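PDB 6Z9K: PrgA from Enterococcus faecalis, which extends far from the enterococcal cell surface and provides surface exclusion against unwanted conjugation, this chain being its metal-binding CAP domain. Local coordinates for residues A[102-107]-A[130-135]; A[123-128]-A[142-147]; A[24-29]-A[37-42]; A[73-78]-A[158-163]. All coordinates share one frame; numbering follows the deposited sequence.

Interaction 1 of 4, residues A[102-107]-A[130-135]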
loop_
_atom_site.group_PDB
_atom_site.type_symbol
_atom_site.label_atom_id
_atom_site.label_comp_id
_atom_site.label_asym_id
_atom_site.label_seq_id
_atom_site.Cartn_x
_atom_site.Cartn_y
_atom_site.Cartn_z
ATOM N N SER A 102 1.512 -2.540 -13.541
ATOM C CA SER A 102 0.848 -2.246 -12.242
ATOM C C SER A 102 0.928 -0.737 -11.951
ATOM O O SER A 102 -0.046 -0.137 -11.435
ATOM C CB SER A 102 1.411 -3.102 -11.141
ATOM O OG SER A 102 2.719 -2.684 -10.733
ATOM N N ILE A 103 2.045 -0.110 -12.255
ATOM C CA ILE A 103 2.257 1.356 -12.051
ATOM C C ILE A 103 1.288 2.130 -12.944
ATOM O O ILE A 103 0.601 3.026 -12.475
ATOM C CB ILE A 103 3.718 1.695 -12.301
ATOM C CG1 ILE A 103 4.579 1.033 -11.229
ATOM C CG2 ILE A 103 3.949 3.197 -12.326
ATOM C CD1 ILE A 103 6.065 1.139 -11.555
ATOM N N LYS A 104 1.227 1.784 -14.211
ATOM C CA LYS A 104 0.383 2.548 -15.169
ATOM C C LYS A 104 -1.064 2.412 -14.741
ATOM O O LYS A 104 -1.796 3.413 -14.811
ATOM C CB LYS A 104 0.562 2.073 -16.618
ATOM C CG LYS A 104 -0.288 2.830 -17.638
ATOM C CD LYS A 104 -0.039 2.351 -19.026
ATOM C CE LYS A 104 -0.981 2.931 -20.055
ATOM N NZ LYS A 104 -2.406 2.556 -19.834
ATOM N N PHE A 105 -1.491 1.227 -14.344
ATOM C CA PHE A 105 -2.886 0.999 -13.947
ATOM C C PHE A 105 -3.160 1.879 -12.736
ATOM O O PHE A 105 -4.195 2.631 -12.706
ATOM C CB PHE A 105 -3.131 -0.482 -13.676
ATOM C CG PHE A 105 -4.512 -0.889 -13.264
ATOM C CD1 PHE A 105 -5.657 -0.143 -13.531
ATOM C CD2 PHE A 105 -4.650 -2.124 -12.651
ATOM C CE1 PHE A 105 -6.902 -0.615 -13.182
ATOM C CE2 PHE A 105 -5.895 -2.576 -12.286
ATOM C CZ PHE A 105 -7.009 -1.827 -12.540
ATOM N N ALA A 106 -2.288 1.817 -11.725
ATOM C CA ALA A 106 -2.519 2.625 -10.509
ATOM C C ALA A 106 -2.621 4.131 -10.822
ATOM O O ALA A 106 -3.516 4.837 -10.278
ATOM C CB ALA A 106 -1.410 2.399 -9.509
ATOM N N TRP A 107 -1.731 4.647 -11.684
ATOM C CA TRP A 107 -1.697 6.101 -11.972
ATOM C C TRP A 107 -2.911 6.479 -12.826
ATOM O O TRP A 107 -3.372 7.640 -12.699
ATOM C CB TRP A 107 -0.326 6.516 -12.522
ATOM C CG TRP A 107 0.646 6.573 -11.384
ATOM C CD1 TRP A 107 1.504 5.575 -10.994
ATOM C CD2 TRP A 107 0.791 7.628 -10.414
ATOM N NE1 TRP A 107 2.209 5.967 -9.884
ATOM C CE2 TRP A 107 1.776 7.214 -9.495
ATOM C CE3 TRP A 107 0.215 8.891 -10.250
ATOM C CZ2 TRP A 107 2.194 8.032 -8.437
ATOM C CZ3 TRP A 107 0.605 9.677 -9.186
ATOM C CH2 TRP A 107 1.600 9.260 -8.309
ATOM N N LYS A 130 -10.669 -0.903 -17.679
ATOM C CA LYS A 130 -10.959 -1.255 -19.080
ATOM C C LYS A 130 -9.788 -0.817 -19.978
ATOM O O LYS A 130 -9.322 -1.590 -20.845
ATOM C CB LYS A 130 -12.248 -0.594 -19.516
ATOM C CG LYS A 130 -12.537 -0.864 -20.988
ATOM C CD LYS A 130 -13.654 -0.059 -21.540
ATOM C CE LYS A 130 -13.755 -0.243 -23.056
ATOM N NZ LYS A 130 -14.750 -1.275 -23.414
ATOM N N GLU A 131 -9.257 0.392 -19.753
ATOM C CA GLU A 131 -8.206 0.925 -20.637
ATOM C C GLU A 131 -6.893 0.180 -20.458
ATOM O O GLU A 131 -6.053 0.233 -21.391
ATOM C CB GLU A 131 -8.010 2.387 -20.338
ATOM C CG GLU A 131 -9.198 3.202 -20.791
ATOM C CD GLU A 131 -9.141 4.666 -20.373
ATOM O OE1 GLU A 131 -8.044 5.162 -20.041
ATOM O OE2 GLU A 131 -10.205 5.310 -20.472
ATOM N N ASN A 132 -6.696 -0.471 -19.317
ATOM C CA ASN A 132 -5.464 -1.230 -19.022
ATOM C C ASN A 132 -5.651 -2.735 -19.229
ATOM O O ASN A 132 -4.684 -3.480 -18.975
ATOM C CB ASN A 132 -4.968 -0.899 -17.607
ATOM C CG ASN A 132 -4.317 0.475 -17.567
ATOM O OD1 ASN A 132 -3.145 0.599 -17.887
ATOM N ND2 ASN A 132 -5.092 1.519 -17.308
ATOM N N GLY A 133 -6.785 -3.155 -19.742
ATOM C CA GLY A 133 -7.038 -4.547 -20.119
ATOM C C GLY A 133 -7.524 -5.374 -18.947
ATOM O O GLY A 133 -7.531 -6.625 -19.084
ATOM N N PHE A 134 -7.968 -4.745 -17.864
ATOM C CA PHE A 134 -8.516 -5.452 -16.690
ATOM C C PHE A 134 -10.033 -5.532 -16.781
ATOM O O PHE A 134 -10.703 -4.668 -17.345
ATOM C CB PHE A 134 -8.081 -4.733 -15.410
ATOM C CG PHE A 134 -6.618 -4.869 -15.122
ATOM C CD1 PHE A 134 -5.692 -4.019 -15.711
ATOM C CD2 PHE A 134 -6.124 -5.893 -14.322
ATOM C CE1 PHE A 134 -4.344 -4.124 -15.486
ATOM C CE2 PHE A 134 -4.763 -5.994 -14.069
ATOM C CZ PHE A 134 -3.869 -5.134 -14.650
ATOM N N LYS A 135 -10.587 -6.512 -16.088
ATOM C CA LYS A 135 -12.031 -6.714 -15.989
ATOM C C LYS A 135 -12.671 -5.567 -15.222
ATOM O O LYS A 135 -12.081 -5.046 -14.268
ATOM C CB LYS A 135 -12.336 -8.042 -15.304
ATOM C CG LYS A 135 -11.854 -9.211 -16.143
ATOM C CD LYS A 135 -11.899 -10.499 -15.394
ATOM C CE LYS A 135 -11.723 -11.622 -16.388
ATOM N NZ LYS A 135 -11.506 -12.901 -15.688
HETATM O O HOH W 1 -4.211 3.088 -21.718
#
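The rings of Phe105 and Phe134 form an offset stack, with centroids 4.2 Å apart and planes inclined by only 15°. Displacement along the planes brings Phe105 CE2 over the centre of the Phe134 ring, while Phe134 CD1 lies nearer the rim of the Phe105 face; the shortest approach, 3.5 Å, is between Phe105 CD2 and Phe134 CE1. Beside the stack, the amide of Asn132 lies against the backbone of segment 102-107, its CG 3.9 Å from Phe105 CA. Its OD1 accepts a hydrogen bond from Lys104 NZ at 2.9 Å, the ammonium standing 43° out of the carbonyl plane. The Lys104 chain runs extended past that oxygen and bends only at its last torsion (chi4 -63°), which turns NZ back onto it. A water 2.7 Å from Lys104 NZ accepts from it and makes a weak bond to Glu131 O. Asp108 holds both polar ends: its OD2 forms a salt bridge with Lys104 NZ and accepts from Asn132 ND2, which gives to Ala128 O as well. Gly133, at positive phi, closes the helix in a Schellman motif and leads the chain to Phe134. The contact thus joins helix 100-112 to the C-terminal end of helix 122-132 and the loop after it, with Phe105 also packing on Ile215 of strand 211-217 and on Ala128 and Ala129.

Interaction 2 of 4, residues A[123-128]-A[142-147]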
loop_
_atom_site.group_PDB
_atom_site.type_symbol
_atom_site.label_atom_id
_atom_site.label_comp_id
_atom_site.label_asym_id
_atom_site.label_seq_id
_atom_site.Cartn_x
_atom_site.Cartn_y
_atom_site.Cartn_z
ATOM N N ILE A 123 -16.316 4.623 -10.774
ATOM C CA ILE A 123 -16.346 4.951 -12.226
ATOM C C ILE A 123 -14.906 5.084 -12.704
ATOM O O ILE A 123 -14.550 4.531 -13.757
ATOM C CB ILE A 123 -17.121 6.242 -12.485
ATOM C CG1 ILE A 123 -18.598 5.981 -12.225
ATOM C CG2 ILE A 123 -16.840 6.744 -13.890
ATOM C CD1 ILE A 123 -19.428 7.167 -12.307
ATOM N N ALA A 124 -14.063 5.760 -11.950
ATOM C CA ALA A 124 -12.643 5.933 -12.272
ATOM C C ALA A 124 -11.932 4.571 -12.298
ATOM O O ALA A 124 -11.097 4.303 -13.206
ATOM C CB ALA A 124 -11.959 6.797 -11.251
ATOM N N ILE A 125 -12.179 3.728 -11.299
ATOM C CA ILE A 125 -11.464 2.443 -11.209
ATOM C C ILE A 125 -11.804 1.574 -12.411
ATOM O O ILE A 125 -10.896 1.004 -13.018
ATOM C CB ILE A 125 -11.809 1.786 -9.856
ATOM C CG1 ILE A 125 -11.244 2.613 -8.684
ATOM C CG2 ILE A 125 -11.302 0.359 -9.806
ATOM C CD1 ILE A 125 -11.871 2.271 -7.322
ATOM N N ASN A 126 -13.084 1.453 -12.739
ATOM C CA ASN A 126 -13.504 0.622 -13.882
ATOM C C ASN A 126 -13.079 1.224 -15.225
ATOM O O ASN A 126 -12.719 0.450 -16.114
ATOM C CB ASN A 126 -14.990 0.377 -13.811
ATOM C CG ASN A 126 -15.306 -0.604 -12.702
ATOM O OD1 ASN A 126 -14.717 -1.673 -12.666
ATOM N ND2 ASN A 126 -16.220 -0.258 -11.794
ATOM N N LYS A 127 -13.048 2.541 -15.322
ATOM C CA LYS A 127 -12.583 3.152 -16.586
ATOM C C LYS A 127 -11.096 2.823 -16.769
ATOM O O LYS A 127 -10.657 2.450 -17.882
ATOM C CB LYS A 127 -12.792 4.658 -16.562
ATOM C CG LYS A 127 -12.420 5.401 -17.830
ATOM C CD LYS A 127 -12.620 6.909 -17.691
ATOM C CE LYS A 127 -12.695 7.619 -19.021
ATOM N NZ LYS A 127 -11.404 7.663 -19.768
ATOM N N ALA A 128 -10.300 3.017 -15.751
ATOM C CA ALA A 128 -8.870 2.671 -15.755
ATOM C C ALA A 128 -8.714 1.175 -16.054
ATOM O O ALA A 128 -7.827 0.788 -16.798
ATOM C CB ALA A 128 -8.214 3.047 -14.445
ATOM N N TYR A 142 -12.840 -3.858 -6.723
ATOM C CA TYR A 142 -12.000 -4.975 -6.243
ATOM C C TYR A 142 -10.540 -4.721 -6.582
ATOM O O TYR A 142 -9.792 -5.695 -6.605
ATOM C CB TYR A 142 -12.365 -6.316 -6.865
ATOM C CG TYR A 142 -13.797 -6.688 -6.643
ATOM C CD1 TYR A 142 -14.401 -6.479 -5.406
ATOM C CD2 TYR A 142 -14.525 -7.249 -7.663
ATOM C CE1 TYR A 142 -15.746 -6.787 -5.209
ATOM C CE2 TYR A 142 -15.843 -7.641 -7.450
ATOM C CZ TYR A 142 -16.462 -7.354 -6.242
ATOM O OH TYR A 142 -17.788 -7.685 -6.058
ATOM N N TYR A 143 -10.102 -3.483 -6.732
ATOM C CA TYR A 143 -8.708 -3.188 -7.099
ATOM C C TYR A 143 -7.997 -2.308 -6.068
ATOM O O TYR A 143 -6.785 -2.390 -5.997
ATOM C CB TYR A 143 -8.683 -2.477 -8.451
ATOM C CG TYR A 143 -9.032 -3.368 -9.610
ATOM C CD1 TYR A 143 -8.183 -4.372 -10.015
ATOM C CD2 TYR A 143 -10.239 -3.206 -10.308
ATOM C CE1 TYR A 143 -8.485 -5.203 -11.071
ATOM C CE2 TYR A 143 -10.542 -4.015 -11.387
ATOM C CZ TYR A 143 -9.658 -5.005 -11.786
ATOM O OH TYR A 143 -9.944 -5.808 -12.843
ATOM N N GLU A 144 -8.742 -1.424 -5.376
ATOM C CA GLU A 144 -8.134 -0.319 -4.617
ATOM C C GLU A 144 -8.323 -0.433 -3.104
ATOM O O GLU A 144 -9.441 -0.689 -2.615
ATOM C CB GLU A 144 -8.744 0.993 -5.140
ATOM C CG GLU A 144 -8.311 2.224 -4.370
ATOM C CD GLU A 144 -8.897 3.492 -4.972
ATOM O OE1 GLU A 144 -10.008 3.855 -4.588
ATOM O OE2 GLU A 144 -8.225 4.010 -5.880
ATOM N N ASN A 145 -7.248 -0.170 -2.365
ATOM C CA ASN A 145 -7.263 0.202 -0.927
ATOM C C ASN A 145 -6.824 1.669 -0.878
ATOM O O ASN A 145 -5.754 1.994 -1.338
ATOM C CB ASN A 145 -6.401 -0.765 -0.119
ATOM C CG ASN A 145 -7.039 -2.130 -0.037
ATOM O OD1 ASN A 145 -7.999 -2.325 0.725
ATOM N ND2 ASN A 145 -6.528 -3.088 -0.814
ATOM N N LEU A 146 -7.676 2.521 -0.336
ATOM C CA LEU A 146 -7.485 3.974 -0.420
ATOM C C LEU A 146 -7.200 4.539 0.971
ATOM O O LEU A 146 -7.942 4.261 1.886
ATOM C CB LEU A 146 -8.775 4.557 -1.018
ATOM C CG LEU A 146 -8.851 6.030 -1.318
ATOM C CD1 LEU A 146 -7.818 6.439 -2.351
ATOM C CD2 LEU A 146 -10.262 6.354 -1.791
ATOM N N GLY A 147 -6.144 5.309 1.078
ATOM C CA GLY A 147 -5.817 6.051 2.303
ATOM C C GLY A 147 -5.996 7.522 2.116
ATOM O O GLY A 147 -5.272 8.093 1.346
#
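Ile125 on helix 122-132 and Tyr143, just before strand 144-148, mark the closest backbone approach, with CA atoms 7.5 Å apart, a spacing bridged by side chains. Both branches of Ile125 are used. CG2, opposite the backbone N about the first torsion, meets Tyr143 CD2 at 3.8 Å and lies 4.1 Å from Tyr143 CB; it reaches the ring obliquely, the two side chains passing alongside and pointing opposite ways. The longer branch lies across the Glu144 chain, its CD1 4.0 Å from Glu144 CB and 3.7 Å from Glu144 OE1. The contact is buried; it is apolar toward Tyr143, while toward Glu144 the methyl lies against the chain and one carboxylate oxygen. The polar ends are satisfied by other residues, Tyr143 OH bonding to Lys135 O. With chi1 at 175° and chi2 at 177°, the extended Glu144 chain brings OE1 and OE2 to hydrogen bonds with His120 ND1 and His213 ND1, which probably limits the carboxylate's rotation. Its side chain is about 6 Å from the bound magnesium ion, whose site includes Leu146 and His185. A helix packed on the sheet beside a histidine- and glutamate-rich metal site is consistent with the CAP domain fold.

Interaction 3 of 4, residues A[24-29]-A[37-42]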
loop_
_atom_site.group_PDB
_atom_site.type_symbol
_atom_site.label_atom_id
_atom_site.label_comp_id
_atom_site.label_asym_id
_atom_site.label_seq_id
_atom_site.Cartn_x
_atom_site.Cartn_y
_atom_site.Cartn_z
ATOM N N ALA A 24 -4.415 -13.555 8.408
ATOM C CA ALA A 24 -5.143 -12.764 7.406
ATOM C C ALA A 24 -6.631 -12.685 7.790
ATOM O O ALA A 24 -7.304 -11.795 7.270
ATOM C CB ALA A 24 -4.932 -13.382 6.049
ATOM N N ASP A 25 -7.078 -13.497 8.745
ATOM C CA ASP A 25 -8.520 -13.552 9.105
ATOM C C ASP A 25 -8.648 -13.530 10.622
ATOM O O ASP A 25 -9.596 -14.144 11.167
ATOM C CB ASP A 25 -9.180 -14.772 8.454
ATOM C CG ASP A 25 -8.533 -16.094 8.764
ATOM O OD1 ASP A 25 -7.469 -16.065 9.404
ATOM O OD2 ASP A 25 -9.137 -17.161 8.413
ATOM N N TYR A 26 -7.769 -12.811 11.310
ATOM C CA TYR A 26 -7.767 -12.814 12.793
ATOM C C TYR A 26 -9.135 -12.326 13.318
ATOM O O TYR A 26 -9.514 -12.665 14.459
ATOM C CB TYR A 26 -6.593 -12.007 13.347
ATOM C CG TYR A 26 -6.705 -10.497 13.296
ATOM C CD1 TYR A 26 -7.464 -9.795 14.229
ATOM C CD2 TYR A 26 -5.957 -9.779 12.385
ATOM C CE1 TYR A 26 -7.541 -8.412 14.201
ATOM C CE2 TYR A 26 -6.042 -8.390 12.337
ATOM C CZ TYR A 26 -6.817 -7.711 13.262
ATOM O OH TYR A 26 -6.860 -6.334 13.256
ATOM N N ASP A 27 -9.820 -11.483 12.536
ATOM C CA ASP A 27 -11.113 -10.892 12.982
ATOM C C ASP A 27 -12.180 -11.976 13.200
ATOM O O ASP A 27 -13.163 -11.711 13.969
ATOM C CB ASP A 27 -11.569 -9.815 11.979
ATOM C CG ASP A 27 -11.657 -10.370 10.581
ATOM O OD1 ASP A 27 -10.605 -10.723 10.016
ATOM O OD2 ASP A 27 -12.789 -10.378 10.033
ATOM N N THR A 28 -12.069 -13.125 12.550
ATOM C CA THR A 28 -13.002 -14.253 12.742
ATOM C C THR A 28 -12.344 -15.414 13.477
ATOM O O THR A 28 -13.085 -16.192 14.087
ATOM C CB THR A 28 -13.610 -14.698 11.419
ATOM O OG1 THR A 28 -12.586 -14.944 10.468
ATOM C CG2 THR A 28 -14.579 -13.683 10.858
ATOM N N LYS A 29 -11.017 -15.529 13.452
ATOM C CA LYS A 29 -10.371 -16.655 14.147
ATOM C C LYS A 29 -10.294 -16.392 15.646
ATOM O O LYS A 29 -10.270 -17.386 16.383
ATOM C CB LYS A 29 -8.988 -16.947 13.566
ATOM C CG LYS A 29 -9.061 -17.432 12.117
ATOM C CD LYS A 29 -8.030 -18.499 11.754
ATOM C CE LYS A 29 -6.629 -17.937 11.724
ATOM N NZ LYS A 29 -5.757 -18.617 10.741
ATOM N N THR A 37 -6.646 -7.231 22.248
ATOM C CA THR A 37 -5.249 -7.358 22.727
ATOM C C THR A 37 -4.304 -7.274 21.537
ATOM O O THR A 37 -3.324 -6.535 21.602
ATOM C CB THR A 37 -5.064 -8.683 23.489
ATOM O OG1 THR A 37 -5.805 -8.608 24.713
ATOM C CG2 THR A 37 -3.622 -8.973 23.794
ATOM N N LEU A 38 -4.612 -7.981 20.459
ATOM C CA LEU A 38 -3.780 -8.005 19.234
ATOM C C LEU A 38 -3.652 -6.592 18.677
ATOM O O LEU A 38 -2.508 -6.188 18.295
ATOM C CB LEU A 38 -4.358 -8.949 18.186
ATOM C CG LEU A 38 -3.583 -9.086 16.871
ATOM C CD1 LEU A 38 -3.835 -10.442 16.241
ATOM C CD2 LEU A 38 -3.981 -8.007 15.866
ATOM N N GLU A 39 -4.787 -5.907 18.542
ATOM C CA GLU A 39 -4.770 -4.583 17.888
ATOM C C GLU A 39 -4.035 -3.594 18.794
ATOM O O GLU A 39 -3.207 -2.801 18.278
ATOM C CB GLU A 39 -6.182 -4.172 17.519
ATOM C CG GLU A 39 -6.805 -5.095 16.514
ATOM C CD GLU A 39 -8.095 -4.617 15.891
ATOM O OE1 GLU A 39 -8.714 -3.679 16.478
ATOM O OE2 GLU A 39 -8.497 -5.227 14.911
ATOM N N LYS A 40 -4.258 -3.647 20.098
ATOM C CA LYS A 40 -3.593 -2.691 21.008
ATOM C C LYS A 40 -2.074 -2.926 20.971
ATOM O O LYS A 40 -1.288 -1.932 20.836
ATOM C CB LYS A 40 -4.147 -2.822 22.414
ATOM C CG LYS A 40 -3.517 -1.884 23.423
ATOM C CD LYS A 40 -4.023 -2.172 24.809
ATOM C CE LYS A 40 -3.340 -1.332 25.872
ATOM N NZ LYS A 40 -4.163 -0.117 26.091
ATOM N N THR A 41 -1.666 -4.186 20.981
ATOM C CA THR A 41 -0.237 -4.595 20.964
ATOM C C THR A 41 0.361 -4.096 19.635
ATOM O O THR A 41 1.444 -3.480 19.590
ATOM C CB THR A 41 -0.088 -6.122 21.048
ATOM O OG1 THR A 41 -0.585 -6.500 22.331
ATOM C CG2 THR A 41 1.337 -6.598 20.886
ATOM N N ALA A 42 -0.264 -4.461 18.537
ATOM C CA ALA A 42 0.311 -4.197 17.216
ATOM C C ALA A 42 0.406 -2.682 16.980
ATOM O O ALA A 42 1.379 -2.241 16.361
ATOM C CB ALA A 42 -0.531 -4.817 16.157
#
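Tyr26, in the first turn of the short helix 26-29, faces Leu38 of helix 32-45 with their CA atoms 9.0 Å apart, a separation filled by the tyrosine ring. Leu38 covers one face of that ring: CD2 stands 3.9 Å from the ring centroid and nearly over it, a CH-pi contact, and CD1 lies 4.1 Å from Tyr26 CG. Glu39, on the next position of the helix, comes to the edge instead. Its OE2 accepts from Tyr26 OH at 2.6 Å, close to the ring plane, and the carboxylate is turned 87° against the ring. The hydroxyl meets OE2 on its anti side, 22° out of the carboxylate plane. One helix thus grips the ring twice, by a methyl over the face and a carboxylate oxygen at the rim. Tyr26 reaches both with CG placed between its backbone N and carbonyl carbon (chi1 76°), which directs the ring across the gap. The same OE2 is hydrogen-bonded to Tyr183 OH, so two tyrosines share one oxygen; this would probably favour the ionised carboxylate. Within segment 24-29, Lys29 NZ forms a salt bridge with Asp25 OD1 at 3.4 Å. The pair of helices packs beside helix 184-189, with Tyr26 and Asp27 on Leu186 and Asp27 OD1 bonded to His187, while Pro19 and Leu30 lie against Leu38.

Interaction 4 of 4, residues A[73-78]-A[158-163]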
loop_
_atom_site.group_PDB
_atom_site.type_symbol
_atom_site.label_atom_id
_atom_site.label_comp_id
_atom_site.label_asym_id
_atom_site.label_seq_id
_atom_site.Cartn_x
_atom_site.Cartn_y
_atom_site.Cartn_z
ATOM N N LYS A 73 7.904 7.036 -9.406
ATOM C CA LYS A 73 6.724 6.124 -9.351
ATOM C C LYS A 73 7.189 4.712 -9.003
ATOM O O LYS A 73 6.513 4.025 -8.166
ATOM C CB LYS A 73 5.985 6.127 -10.693
ATOM C CG LYS A 73 5.369 7.461 -11.020
ATOM C CD LYS A 73 4.560 7.464 -12.304
ATOM C CE LYS A 73 3.783 8.752 -12.405
ATOM N NZ LYS A 73 3.120 8.860 -13.708
ATOM N N LYS A 74 8.255 4.227 -9.641
ATOM C CA LYS A 74 8.702 2.847 -9.385
ATOM C C LYS A 74 9.173 2.758 -7.933
ATOM O O LYS A 74 8.765 1.820 -7.252
ATOM C CB LYS A 74 9.752 2.388 -10.385
ATOM C CG LYS A 74 10.108 0.900 -10.266
ATOM C CD LYS A 74 10.482 0.278 -11.616
ATOM C CE LYS A 74 9.277 0.237 -12.552
ATOM N NZ LYS A 74 9.495 -0.523 -13.813
ATOM N N GLU A 75 9.902 3.755 -7.423
ATOM C CA GLU A 75 10.405 3.726 -6.022
ATOM C C GLU A 75 9.222 3.622 -5.065
ATOM O O GLU A 75 9.306 2.862 -4.090
ATOM C CB GLU A 75 11.211 4.969 -5.659
ATOM C CG GLU A 75 12.598 5.008 -6.244
ATOM C CD GLU A 75 13.312 6.315 -5.900
ATOM O OE1 GLU A 75 13.827 6.988 -6.839
ATOM O OE2 GLU A 75 13.274 6.687 -4.686
ATOM N N LEU A 76 8.202 4.434 -5.276
ATOM C CA LEU A 76 7.007 4.491 -4.416
ATOM C C LEU A 76 6.345 3.118 -4.362
ATOM O O LEU A 76 6.016 2.678 -3.256
ATOM C CB LEU A 76 6.059 5.556 -4.939
ATOM C CG LEU A 76 4.944 5.960 -3.985
ATOM C CD1 LEU A 76 5.505 6.662 -2.758
ATOM C CD2 LEU A 76 3.866 6.773 -4.701
ATOM N N SER A 77 6.195 2.460 -5.504
ATOM C CA SER A 77 5.545 1.131 -5.570
ATOM C C SER A 77 6.455 0.071 -4.926
ATOM O O SER A 77 5.921 -0.756 -4.181
ATOM C CB SER A 77 5.216 0.757 -6.985
ATOM O OG SER A 77 4.066 1.475 -7.436
ATOM N N VAL A 78 7.748 0.145 -5.180
ATOM C CA VAL A 78 8.671 -0.878 -4.638
ATOM C C VAL A 78 8.701 -0.723 -3.123
ATOM O O VAL A 78 8.689 -1.749 -2.402
ATOM C CB VAL A 78 10.073 -0.808 -5.258
ATOM C CG1 VAL A 78 11.019 -1.675 -4.458
ATOM C CG2 VAL A 78 10.070 -1.192 -6.718
ATOM N N VAL A 158 5.314 17.349 -1.502
ATOM C CA VAL A 158 5.358 16.611 -0.200
ATOM C C VAL A 158 6.697 15.880 -0.169
ATOM O O VAL A 158 7.137 15.435 -1.230
ATOM C CB VAL A 158 4.158 15.655 0.021
ATOM C CG1 VAL A 158 3.965 14.654 -1.084
ATOM C CG2 VAL A 158 4.265 14.903 1.317
ATOM N N SER A 159 7.335 15.765 0.991
ATOM C CA SER A 159 8.684 15.164 1.039
ATOM C C SER A 159 8.540 13.664 0.867
ATOM O O SER A 159 7.485 13.105 1.238
ATOM C CB SER A 159 9.453 15.487 2.278
ATOM O OG SER A 159 9.048 14.699 3.363
ATOM N N LYS A 160 9.579 13.057 0.324
ATOM C CA LYS A 160 9.712 11.600 0.183
ATOM C C LYS A 160 9.592 10.959 1.573
ATOM O O LYS A 160 8.896 9.954 1.730
ATOM C CB LYS A 160 11.069 11.320 -0.450
ATOM C CG LYS A 160 11.476 9.866 -0.512
ATOM C CD LYS A 160 12.702 9.670 -1.312
ATOM C CE LYS A 160 12.884 8.224 -1.665
ATOM N NZ LYS A 160 13.987 8.086 -2.640
ATOM N N TYR A 161 10.194 11.575 2.577
ATOM C CA TYR A 161 10.087 11.094 3.980
ATOM C C TYR A 161 8.609 10.985 4.355
ATOM O O TYR A 161 8.158 9.953 4.859
ATOM C CB TYR A 161 10.833 12.033 4.935
ATOM C CG TYR A 161 10.594 11.695 6.380
ATOM C CD1 TYR A 161 9.498 12.203 7.061
ATOM C CD2 TYR A 161 11.415 10.807 7.046
ATOM C CE1 TYR A 161 9.226 11.850 8.373
ATOM C CE2 TYR A 161 11.167 10.450 8.368
ATOM C CZ TYR A 161 10.079 10.986 9.038
ATOM O OH TYR A 161 9.815 10.624 10.347
ATOM N N THR A 162 7.869 12.065 4.156
ATOM C CA THR A 162 6.441 12.145 4.533
ATOM C C THR A 162 5.636 11.075 3.802
ATOM O O THR A 162 4.821 10.454 4.461
ATOM C CB THR A 162 5.862 13.527 4.260
ATOM O OG1 THR A 162 6.591 14.345 5.155
ATOM C CG2 THR A 162 4.372 13.597 4.512
ATOM N N LEU A 163 5.828 10.911 2.496
ATOM C CA LEU A 163 5.097 9.839 1.778
ATOM C C LEU A 163 5.441 8.469 2.370
ATOM O O LEU A 163 4.524 7.652 2.540
ATOM C CB LEU A 163 5.429 9.863 0.299
ATOM C CG LEU A 163 4.952 11.092 -0.469
ATOM C CD1 LEU A 163 5.573 11.113 -1.873
ATOM C CD2 LEU A 163 3.427 11.126 -0.490
#
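Glu75 on helix 70-90 meets Lys160 in the first turn of helix 160-176, and the lysine can be followed outward. From CB, with CG opposite the backbone N (chi1 172°), the chain runs extended through CG and CD, the side chain touching Trp63 and Asn58 on its way across the gap. CE arrives 3.4 Å from Glu75 OE2. NZ then donates to that oxygen at 2.6 Å, nearly along its C-O axis, in a salt bridge; Glu75 CD is 3.8 Å from NZ. The glutamate is extended beyond CG too, and it lies across the line of the lysine. Beneath this pair the helices meet more loosely through leucines: Leu76 CD1 lies 4.4 Å from Leu163 CB, and both residues also pack on Trp63 and Leu201. Helix 160-176 is N-capped by Ser159, whose OG accepts from Thr162 N at 3.0 Å with an N-H...acceptor angle of 164°. Chemically, the contact sets a salt bridge at the partly exposed edge beside a buried leucine contact that Trp63 and Leu201 complete. One short bond between two extended side chains of opposite charge thus joins segments 80 residues apart in the chain.

In the fold
Interactions 1 and 2 share helix 122-132 and touch one another, their centres 10 Å apart: Phe105 CE2 lies 3.7 Å from Tyr143 CD1, and Phe105 CE1 is 3.8 Å from Ala128 C. Interaction 4 meets interaction 1 through another face of helix 100-112, where Ile103 CD1 packs 3.5 Å from Lys74 CE; along the chain it closes a loop containing both 1 and 2. Interaction 2 is the one at the magnesium site. Interaction 3 precedes the rest in the chain and lies on the opposite side of the chain's centre from 1 and 4, its nearest atoms about 12 Å from interaction 2, yet its Tyr26 side chain is about 10 Å from that of magnesium-binding His185.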